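Local structure of SusD-like protein BACOVA_02651 (Bacteroides ovatus, 5E75) at residues Gln37-Pro42 against Ser73-Gly78; Tyr57-Thr62 against Ala67-Leu72; Val61-Thr66 against Ser420-Met425. The protein binds polysaccharide at the surface of the outer membrane and probably captures xyloglucan before it is transported into the periplasm for degradation. One frame throughout, in Å; residues are numbered along the deposited sequence.

Contact 1: residues Gln37-Pro42 against Ser73-Gly78; sequences QRSIVP and SGAWSG. With EDO (1,2-ethanediol), chain D.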
loop_
_atom_site.group_PDB
_atom_site.type_symbol
_atom_site.label_atom_id
_atom_site.label_comp_id
_atom_site.label_asym_id
_atom_site.label_seq_id
_atom_site.Cartn_x
_atom_site.Cartn_y
_atom_site.Cartn_z
ATOM N N GLN A 37 9.327 8.134 2.978
ATOM C CA GLN A 37 9.502 9.280 3.857
ATOM C C GLN A 37 8.411 10.326 3.694
ATOM O O GLN A 37 8.251 11.188 4.556
ATOM C CB GLN A 37 10.879 9.919 3.676
ATOM C CG GLN A 37 11.082 10.686 2.396
ATOM C CD GLN A 37 12.278 11.615 2.468
ATOM O OE1 GLN A 37 13.340 11.328 1.922
ATOM N NE2 GLN A 37 12.108 12.732 3.157
ATOM N N ARG A 38 7.667 10.274 2.600
ATOM C CA ARG A 38 6.637 11.279 2.373
ATOM C C ARG A 38 5.533 10.816 1.432
ATOM O O ARG A 38 4.380 10.698 1.855
ATOM C CB ARG A 38 7.281 12.562 1.835
ATOM C CG ARG A 38 6.366 13.784 1.815
ATOM C CD ARG A 38 7.177 15.068 2.005
ATOM N NE ARG A 38 7.729 15.174 3.357
ATOM C CZ ARG A 38 7.096 15.716 4.398
ATOM N NH1 ARG A 38 5.871 16.214 4.266
ATOM N NH2 ARG A 38 7.695 15.759 5.583
ATOM N N SER A 39 5.891 10.567 0.176
ATOM C CA SER A 39 4.911 10.414 -0.891
ATOM C C SER A 39 4.018 9.171 -0.780
ATOM O O SER A 39 2.943 9.149 -1.356
ATOM C CB SER A 39 5.599 10.435 -2.252
ATOM O OG SER A 39 6.496 9.346 -2.397
ATOM N N ILE A 40 4.475 8.153 -0.063
ATOM C CA ILE A 40 3.679 6.953 0.140
ATOM C C ILE A 40 2.281 7.309 0.661
ATOM O O ILE A 40 1.289 6.677 0.263
ATOM C CB ILE A 40 4.415 5.973 1.075
ATOM C CG1 ILE A 40 3.670 4.644 1.152
ATOM C CG2 ILE A 40 4.622 6.577 2.473
ATOM C CD1 ILE A 40 4.492 3.511 1.817
ATOM N N VAL A 41 2.185 8.328 1.512
ATOM C CA VAL A 41 0.910 8.674 2.151
ATOM C C VAL A 41 -0.104 9.284 1.160
ATOM O O VAL A 41 -1.192 8.746 1.000
ATOM C CB VAL A 41 1.155 9.576 3.381
ATOM C CG1 VAL A 41 -0.152 10.071 4.003
ATOM C CG2 VAL A 41 1.992 8.837 4.421
ATOM N N PRO A 42 0.255 10.389 0.478
ATOM C CA PRO A 42 -0.732 10.953 -0.456
ATOM C C PRO A 42 -0.969 10.084 -1.684
ATOM O O PRO A 42 -2.083 10.070 -2.188
ATOM C CB PRO A 42 -0.113 12.300 -0.853
ATOM C CG PRO A 42 1.358 12.140 -0.560
ATOM C CD PRO A 42 1.400 11.299 0.671
ATOM N N SER A 73 8.243 13.766 -7.548
ATOM C CA SER A 73 9.680 13.626 -7.699
ATOM C C SER A 73 10.233 12.685 -6.626
ATOM O O SER A 73 11.096 11.860 -6.909
ATOM C CB SER A 73 10.346 14.998 -7.678
ATOM O OG SER A 73 9.960 15.717 -6.545
ATOM N N GLY A 74 9.714 12.772 -5.407
ATOM C CA GLY A 74 10.155 11.898 -4.338
ATOM C C GLY A 74 9.808 10.447 -4.632
ATOM O O GLY A 74 10.624 9.551 -4.440
ATOM N N ALA A 75 8.581 10.196 -5.087
ATOM C CA ALA A 75 8.166 8.820 -5.378
ATOM C C ALA A 75 8.990 8.225 -6.523
ATOM O O ALA A 75 9.476 7.101 -6.425
ATOM C CB ALA A 75 6.670 8.764 -5.696
ATOM N N TRP A 76 9.152 9.018 -7.575
ATOM C CA TRP A 76 9.940 8.626 -8.752
ATOM C C TRP A 76 11.355 8.284 -8.320
ATOM O O TRP A 76 11.879 7.233 -8.674
ATOM C CB TRP A 76 9.939 9.763 -9.769
ATOM C CG TRP A 76 10.638 9.507 -11.113
ATOM C CD1 TRP A 76 11.935 9.792 -11.436
ATOM C CD2 TRP A 76 10.040 8.968 -12.306
ATOM N NE1 TRP A 76 12.171 9.465 -12.748
ATOM C CE2 TRP A 76 11.028 8.948 -13.301
ATOM C CE3 TRP A 76 8.757 8.498 -12.624
ATOM C CZ2 TRP A 76 10.782 8.468 -14.590
ATOM C CZ3 TRP A 76 8.526 8.010 -13.897
ATOM C CH2 TRP A 76 9.522 8.017 -14.865
ATOM N N SER A 77 11.960 9.163 -7.527
ATOM C CA SER A 77 13.291 8.903 -6.973
ATOM C C SER A 77 13.343 7.628 -6.145
ATOM O O SER A 77 14.272 6.835 -6.280
ATOM C CB SER A 77 13.758 10.076 -6.093
ATOM O OG SER A 77 15.047 9.802 -5.523
ATOM N N GLY A 78 12.364 7.438 -5.265
ATOM C CA GLY A 78 12.322 6.265 -4.419
ATOM C C GLY A 78 12.201 4.964 -5.172
ATOM O O GLY A 78 12.957 4.024 -4.935
HETATM C C1 EDO D . 14.682 7.361 -14.517
HETATM O O1 EDO D . 14.564 8.770 -14.293
HETATM C C2 EDO D . 16.049 6.879 -14.084
HETATM O O2 EDO D . 16.365 7.460 -12.813
#

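Contact 2: residues Tyr57-Thr62 against Ala67-Leu72; sequences YPQFVT and ALDENL. With EDO (1,2-ethanediol), chain E.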
loop_
_atom_site.group_PDB
_atom_site.type_symbol
_atom_site.label_atom_id
_atom_site.label_comp_id
_atom_site.label_asym_id
_atom_site.label_seq_id
_atom_site.Cartn_x
_atom_site.Cartn_y
_atom_site.Cartn_z
ATOM N N TYR A 57 -1.460 18.006 1.118
ATOM C CA TYR A 57 -1.621 17.315 -0.169
ATOM C C TYR A 57 -3.063 17.019 -0.581
ATOM O O TYR A 57 -3.347 15.951 -1.116
ATOM C CB TYR A 57 -0.794 16.023 -0.179
ATOM C CG TYR A 57 0.585 16.231 0.386
ATOM C CD1 TYR A 57 1.397 17.261 -0.083
ATOM C CD2 TYR A 57 1.058 15.437 1.417
ATOM C CE1 TYR A 57 2.663 17.468 0.447
ATOM C CE2 TYR A 57 2.322 15.637 1.949
ATOM C CZ TYR A 57 3.111 16.658 1.458
ATOM O OH TYR A 57 4.367 16.870 1.979
ATOM N N PRO A 58 -3.982 17.976 -0.382
ATOM C CA PRO A 58 -5.372 17.686 -0.760
ATOM C C PRO A 58 -5.529 17.439 -2.257
ATOM O O PRO A 58 -6.473 16.764 -2.687
ATOM C CB PRO A 58 -6.115 18.958 -0.348
ATOM C CG PRO A 58 -5.090 20.018 -0.355
ATOM C CD PRO A 58 -3.844 19.353 0.149
ATOM N N GLN A 59 -4.609 17.992 -3.040
ATOM C CA GLN A 59 -4.690 17.864 -4.488
ATOM C C GLN A 59 -4.646 16.409 -4.955
ATOM O O GLN A 59 -5.162 16.097 -6.019
ATOM C CB GLN A 59 -3.590 18.672 -5.193
ATOM C CG GLN A 59 -2.164 18.289 -4.826
ATOM C CD GLN A 59 -1.625 19.020 -3.607
ATOM O OE1 GLN A 59 -2.377 19.602 -2.829
ATOM N NE2 GLN A 59 -0.306 18.998 -3.446
ATOM N N PHE A 60 -4.022 15.531 -4.177
ATOM C CA PHE A 60 -4.002 14.122 -4.530
ATOM C C PHE A 60 -5.373 13.481 -4.415
ATOM O O PHE A 60 -5.724 12.582 -5.186
ATOM C CB PHE A 60 -2.950 13.358 -3.712
ATOM C CG PHE A 60 -1.572 13.567 -4.222
ATOM C CD1 PHE A 60 -0.873 14.704 -3.882
ATOM C CD2 PHE A 60 -0.997 12.665 -5.116
ATOM C CE1 PHE A 60 0.382 14.928 -4.391
ATOM C CE2 PHE A 60 0.262 12.887 -5.625
ATOM C CZ PHE A 60 0.947 14.010 -5.266
ATOM N N VAL A 61 -6.162 13.969 -3.466
ATOM C CA VAL A 61 -7.512 13.482 -3.229
ATOM C C VAL A 61 -8.501 14.064 -4.244
ATOM O O VAL A 61 -9.446 13.398 -4.671
ATOM C CB VAL A 61 -7.999 13.824 -1.803
ATOM C CG1 VAL A 61 -9.335 13.129 -1.512
ATOM C CG2 VAL A 61 -6.967 13.430 -0.763
ATOM N N THR A 62 -8.301 15.328 -4.608
ATOM C CA THR A 62 -9.255 16.027 -5.460
ATOM C C THR A 62 -8.866 16.054 -6.941
ATOM O O THR A 62 -9.557 16.643 -7.763
ATOM C CB THR A 62 -9.479 17.462 -4.960
ATOM O OG1 THR A 62 -8.260 18.203 -5.098
ATOM C CG2 THR A 62 -9.903 17.456 -3.500
ATOM N N ALA A 67 2.626 18.937 -12.090
ATOM C CA ALA A 67 3.880 18.243 -12.364
ATOM C C ALA A 67 5.022 18.654 -11.443
ATOM O O ALA A 67 6.007 17.914 -11.336
ATOM C CB ALA A 67 4.282 18.449 -13.806
ATOM N N LEU A 68 4.901 19.807 -10.785
ATOM C CA LEU A 68 5.934 20.279 -9.856
ATOM C C LEU A 68 5.855 19.668 -8.456
ATOM O O LEU A 68 6.740 19.877 -7.631
ATOM C CB LEU A 68 5.872 21.804 -9.721
ATOM C CG LEU A 68 6.755 22.613 -10.670
ATOM C CD1 LEU A 68 6.497 24.090 -10.431
ATOM C CD2 LEU A 68 8.254 22.299 -10.497
ATOM N N ASP A 69 4.803 18.908 -8.187
ATOM C CA ASP A 69 4.576 18.375 -6.855
ATOM C C ASP A 69 5.761 17.537 -6.343
ATOM O O ASP A 69 6.242 16.610 -7.018
ATOM C CB ASP A 69 3.300 17.541 -6.858
ATOM C CG ASP A 69 2.735 17.342 -5.486
ATOM O OD1 ASP A 69 3.316 16.555 -4.716
ATOM O OD2 ASP A 69 1.688 17.969 -5.182
ATOM N N GLU A 70 6.213 17.851 -5.134
ATOM C CA GLU A 70 7.375 17.181 -4.545
ATOM C C GLU A 70 7.122 15.691 -4.308
ATOM O O GLU A 70 8.050 14.889 -4.290
ATOM C CB GLU A 70 7.787 17.871 -3.236
ATOM C CG GLU A 70 6.759 17.791 -2.109
ATOM C CD GLU A 70 5.807 18.982 -2.076
ATOM O OE1 GLU A 70 5.602 19.627 -3.132
ATOM O OE2 GLU A 70 5.269 19.274 -0.984
ATOM N N ASN A 71 5.870 15.302 -4.145
ATOM C CA ASN A 71 5.575 13.896 -3.958
ATOM C C ASN A 71 5.843 13.083 -5.215
ATOM O O ASN A 71 6.209 11.916 -5.117
ATOM C CB ASN A 71 4.123 13.704 -3.518
ATOM C CG ASN A 71 3.884 14.210 -2.128
ATOM O OD1 ASN A 71 4.385 13.647 -1.158
ATOM N ND2 ASN A 71 3.152 15.306 -2.017
ATOM N N LEU A 72 5.668 13.684 -6.389
ATOM C CA LEU A 72 5.943 12.978 -7.630
ATOM C C LEU A 72 7.435 12.737 -7.794
ATOM O O LEU A 72 7.846 11.643 -8.141
ATOM C CB LEU A 72 5.388 13.737 -8.839
ATOM C CG LEU A 72 3.874 13.953 -8.842
ATOM C CD1 LEU A 72 3.488 14.770 -10.064
ATOM C CD2 LEU A 72 3.143 12.623 -8.832
HETATM C C1 EDO E . -4.754 13.820 1.929
HETATM O O1 EDO E . -5.163 15.217 1.825
HETATM C C2 EDO E . -3.370 13.498 1.346
HETATM O O2 EDO E . -3.437 13.330 -0.066
#

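Contact 3: residues Val61-Thr66 against Ser420-Met425; sequences VTFQVT and SNWYDM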
loop_
_atom_site.group_PDB
_atom_site.type_symbol
_atom_site.label_atom_id
_atom_site.label_comp_id
_atom_site.label_asym_id
_atom_site.label_seq_id
_atom_site.Cartn_x
_atom_site.Cartn_y
_atom_site.Cartn_z
ATOM N N VAL A 61 -6.162 13.969 -3.466
ATOM C CA VAL A 61 -7.512 13.482 -3.229
ATOM C C VAL A 61 -8.501 14.064 -4.244
ATOM O O VAL A 61 -9.446 13.398 -4.671
ATOM C CB VAL A 61 -7.999 13.824 -1.803
ATOM C CG1 VAL A 61 -9.335 13.129 -1.512
ATOM C CG2 VAL A 61 -6.967 13.430 -0.763
ATOM N N THR A 62 -8.301 15.328 -4.608
ATOM C CA THR A 62 -9.255 16.027 -5.460
ATOM C C THR A 62 -8.866 16.054 -6.941
ATOM O O THR A 62 -9.557 16.643 -7.763
ATOM C CB THR A 62 -9.479 17.462 -4.960
ATOM O OG1 THR A 62 -8.260 18.203 -5.098
ATOM C CG2 THR A 62 -9.903 17.456 -3.500
ATOM N N PHE A 63 -7.772 15.380 -7.284
ATOM C CA PHE A 63 -7.302 15.277 -8.668
ATOM C C PHE A 63 -6.886 16.621 -9.263
ATOM O O PHE A 63 -7.284 16.985 -10.374
ATOM C CB PHE A 63 -8.312 14.542 -9.562
ATOM C CG PHE A 63 -8.465 13.092 -9.219
ATOM C CD1 PHE A 63 -7.623 12.145 -9.780
ATOM C CD2 PHE A 63 -9.423 12.678 -8.320
ATOM C CE1 PHE A 63 -7.739 10.813 -9.454
ATOM C CE2 PHE A 63 -9.569 11.340 -7.991
ATOM C CZ PHE A 63 -8.714 10.401 -8.552
ATOM N N GLN A 64 -6.063 17.345 -8.517
ATOM C CA GLN A 64 -5.535 18.621 -8.978
ATOM C C GLN A 64 -4.014 18.707 -8.820
ATOM O O GLN A 64 -3.454 19.775 -8.617
ATOM C CB GLN A 64 -6.227 19.758 -8.237
ATOM C CG GLN A 64 -7.733 19.787 -8.465
ATOM C CD GLN A 64 -8.437 20.780 -7.577
ATOM O OE1 GLN A 64 -8.878 20.444 -6.484
ATOM N NE2 GLN A 64 -8.540 22.019 -8.043
ATOM N N VAL A 65 -3.340 17.572 -8.956
ATOM C CA VAL A 65 -1.886 17.526 -8.822
ATOM C C VAL A 65 -1.196 18.169 -10.028
ATOM O O VAL A 65 -1.613 17.975 -11.167
ATOM C CB VAL A 65 -1.392 16.076 -8.666
ATOM C CG1 VAL A 65 0.135 16.032 -8.471
ATOM C CG2 VAL A 65 -2.076 15.400 -7.504
ATOM N N THR A 66 -0.155 18.951 -9.762
ATOM C CA THR A 66 0.659 19.537 -10.825
ATOM C C THR A 66 1.978 18.787 -10.941
ATOM O O THR A 66 2.407 18.090 -10.020
ATOM C CB THR A 66 0.980 21.015 -10.580
ATOM O OG1 THR A 66 2.006 21.126 -9.587
ATOM C CG2 THR A 66 -0.249 21.782 -10.125
ATOM N N SER A 420 -2.142 1.328 -0.055
ATOM C CA SER A 420 -2.334 0.361 -1.122
ATOM C C SER A 420 -3.622 0.562 -1.923
ATOM O O SER A 420 -3.702 0.145 -3.070
ATOM C CB SER A 420 -2.336 -1.050 -0.533
ATOM O OG SER A 420 -3.327 -1.169 0.469
ATOM N N ASN A 421 -4.637 1.171 -1.336
ATOM C CA ASN A 421 -5.930 1.228 -1.991
ATOM C C ASN A 421 -5.890 1.955 -3.322
ATOM O O ASN A 421 -6.599 1.563 -4.237
ATOM C CB ASN A 421 -7.003 1.830 -1.072
ATOM C CG ASN A 421 -7.462 0.877 0.019
ATOM O OD1 ASN A 421 -7.363 -0.348 -0.109
ATOM N ND2 ASN A 421 -7.983 1.444 1.088
ATOM N N TRP A 422 -5.074 2.994 -3.468
ATOM C CA TRP A 422 -5.079 3.726 -4.734
ATOM C C TRP A 422 -4.611 2.839 -5.884
ATOM O O TRP A 422 -5.159 2.881 -6.981
ATOM C CB TRP A 422 -4.251 5.007 -4.694
ATOM C CG TRP A 422 -4.211 5.651 -6.063
ATOM C CD1 TRP A 422 -3.105 5.910 -6.822
ATOM C CD2 TRP A 422 -5.341 6.087 -6.838
ATOM N NE1 TRP A 422 -3.471 6.481 -8.027
ATOM C CE2 TRP A 422 -4.840 6.597 -8.054
ATOM C CE3 TRP A 422 -6.722 6.090 -6.625
ATOM C CZ2 TRP A 422 -5.677 7.088 -9.046
ATOM C CZ3 TRP A 422 -7.546 6.574 -7.608
ATOM C CH2 TRP A 422 -7.024 7.087 -8.797
ATOM N N TYR A 423 -3.567 2.051 -5.643
ATOM C CA TYR A 423 -3.029 1.198 -6.699
ATOM C C TYR A 423 -4.078 0.208 -7.178
ATOM O O TYR A 423 -4.170 -0.071 -8.376
ATOM C CB TYR A 423 -1.767 0.468 -6.206
ATOM C CG TYR A 423 -0.658 1.410 -5.772
ATOM C CD1 TYR A 423 0.071 2.086 -6.723
ATOM C CD2 TYR A 423 -0.297 1.571 -4.434
ATOM C CE1 TYR A 423 1.103 2.929 -6.370
ATOM C CE2 TYR A 423 0.707 2.458 -4.064
ATOM C CZ TYR A 423 1.402 3.118 -5.051
ATOM O OH TYR A 423 2.452 3.979 -4.789
ATOM N N ASP A 424 -4.871 -0.323 -6.253
ATOM C CA ASP A 424 -5.959 -1.218 -6.613
ATOM C C ASP A 424 -7.027 -0.479 -7.428
ATOM O O ASP A 424 -7.581 -1.043 -8.369
ATOM C CB ASP A 424 -6.608 -1.826 -5.378
ATOM C CG ASP A 424 -5.702 -2.745 -4.631
ATOM O OD1 ASP A 424 -4.715 -3.203 -5.214
ATOM O OD2 ASP A 424 -6.032 -3.027 -3.457
ATOM N N MET A 425 -7.318 0.768 -7.078
ATOM C CA MET A 425 -8.299 1.554 -7.820
ATOM C C MET A 425 -7.830 1.842 -9.251
ATOM O O MET A 425 -8.655 1.850 -10.165
ATOM C CB MET A 425 -8.650 2.848 -7.090
ATOM C CG MET A 425 -9.490 2.609 -5.872
ATOM S SD MET A 425 -9.758 4.108 -4.939
ATOM C CE MET A 425 -10.834 3.487 -3.638
#

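Contact 1: residues Gln37-Pro42 against Ser73-Gly78
Ser39 meets Ala75 through van der Waals packing alone, its hydroxyl end laid against the methyl group and backbone of the helix. Ser39 OG lies 3.4 Å from Ala75 CB and almost as near to Ala75 CA. The CB atoms of the two residues also touch, at 4.0 Å. Gly74 adds a marginal contact, its carbonyl carbon lying 4.1 Å from Ser39 OG. Because the three residues are so small, the backbones come close, with the CA atoms of Ser39 and Ala75 5.8 Å apart. A CB at Gly74 would point toward residues 37-42. Only 82 Å² is buried between the segments.

The contact belongs to the mainly helical SusD fold, within the sequence family of starch-binding outer-membrane proteins. Residues 73-78 are an interior part of the long helix 70-95, whereas residues 37-42 run from a turn into the short helix 40-46.

Between the two segments themselves the polar atoms find other partners. At chi1 63°, Ser39 OG sits between its own backbone N and carbonyl carbon, where it makes a weak bond to Tyr35 O. The turn is tied by Val41 N to Arg38 O, and the helix by Ser77 N to Ser73 O and by Gly78 N to Gly74 O. Ser77 OG reaches Asp34 OD2, tying the helix to the chain just before Gln37.

Aromatic contacts occupy another side of the helix. The CB of Trp76 is directed away from Ser39, and its indole packs edge-to-face with Trp128. At the indole edge, Trp76 NE1 donates to O1 of a 1,2-ethanediol molecule, probably from the crystallisation liquor, at 2.9 Å with an N-H...O angle of 149°.

Contact 2: residues Tyr57-Thr62 against Ala67-Leu72
Tyr57 offers one ring face to the Asn71 amide, whose ND2 stands 3.2 Å above the Tyr57 ring plane, displaced toward the rim, with amide and ring nearly perpendicular (89°). Glu70 comes to the edge of the same ring, placing OE2 3.5 Å from Tyr57 CE1, while the phenol OH bonds to Arg38 NH1. On the backbone side, Tyr57 O accepts from O2 of a 1,2-ethanediol molecule, 2.8 Å away.

Gln59 folds over at chi2 (-88°) and sends NE2 to Asp69 OD2, a 2.8 Å bond. It is nearly straight at 164°, lies in the amide plane of Gln59, and meets the oxygen almost end-on to its C-O bond.

Asp69 is the N-cap residue of helix 70-95, so the short, weakly bonded helix 58-62 is tied directly to the cap of its successor across a brief connecting loop. Asp69 OD1 accepts Asn71 N, the capping bond, on its anti lone pair (2.9 Å) and Asn71 ND2 on its syn lone pair, which holds the amide over the tyrosine; Asn71 OD1 is buried without a hydrogen-bonding partner in the model. Without the carboxylate, as with an alanine here, Asn71 N is likely to lose its cap, Gln59 NE2 its acceptor and the Asn71 amide its restraint.

Phe60 brings its ring edge to the carboxylate, with CE1 3.4 Å from Asp69 OD1 in the ring plane, an approach probably favoured by the partly positive ring hydrogens. Phe60 CZ also touches Asn71 CB at 3.6 Å, and Phe60 CE2 lies 4.3 Å from Leu72 CD2.

Contact 3: residues Val61-Thr66 against Ser420-Met425
Thr62 OG1 donates a short 2.7 Å hydrogen bond to Gln64 OE1, arriving in the carbonyl plane on a lone pair with a C=O...O angle of 127°. The bond spans Phe63, where the chain leaves helix 58-62 with positive phi and the phenylalanine ring reaches out toward helix 421-431. In the SusD fold this joins parts of the chain more than 350 residues apart, the early one in the starch-binding, outer-membrane-associating region and the late one in the SusD family region.

Across the contact the chemistry is purely aromatic. The two side chains approach from opposite directions, and Trp422, with CG anti to the backbone N (chi1 175°), carries its indole toward Phe63. Around them, Ile493 of helix 490-493 touches both side chains, and Phe440 meets the indole. Phe63 O and Val65 O each hydrogen-bond to a Tris molecule, probably from the crystallisation liquor. The Phe63 ring and the six-membered ring of Trp422 meet obliquely, with planes 63° apart and centroids separated by 5.8 Å. Trp422 CH2 lies near the Phe63 ring plane at its edge, 3.7 Å from Phe63 CZ and 3.9 Å from Phe63 CE1.

Contacts 1 and 3 are buried, each resting on very few residues, whereas contact 2 is larger, only partly buried and much more polar. Contacts 1 and 2 both use helix 70-95, the first along its side and the second at its capped start, and they touch where Ser39 and Pro42 pack on Asn71. The ranges of contacts 2 and 3 overlap at Val61 and Thr62, which touch across neither, and Gln59 O probably accepts a bond from Gln64 N between them. Chemistry follows place: close backbone packing of small residues in contact 1, carboxylate and amide bonds in contact 2, and two large rings in contact 3, which spans most of the sequence.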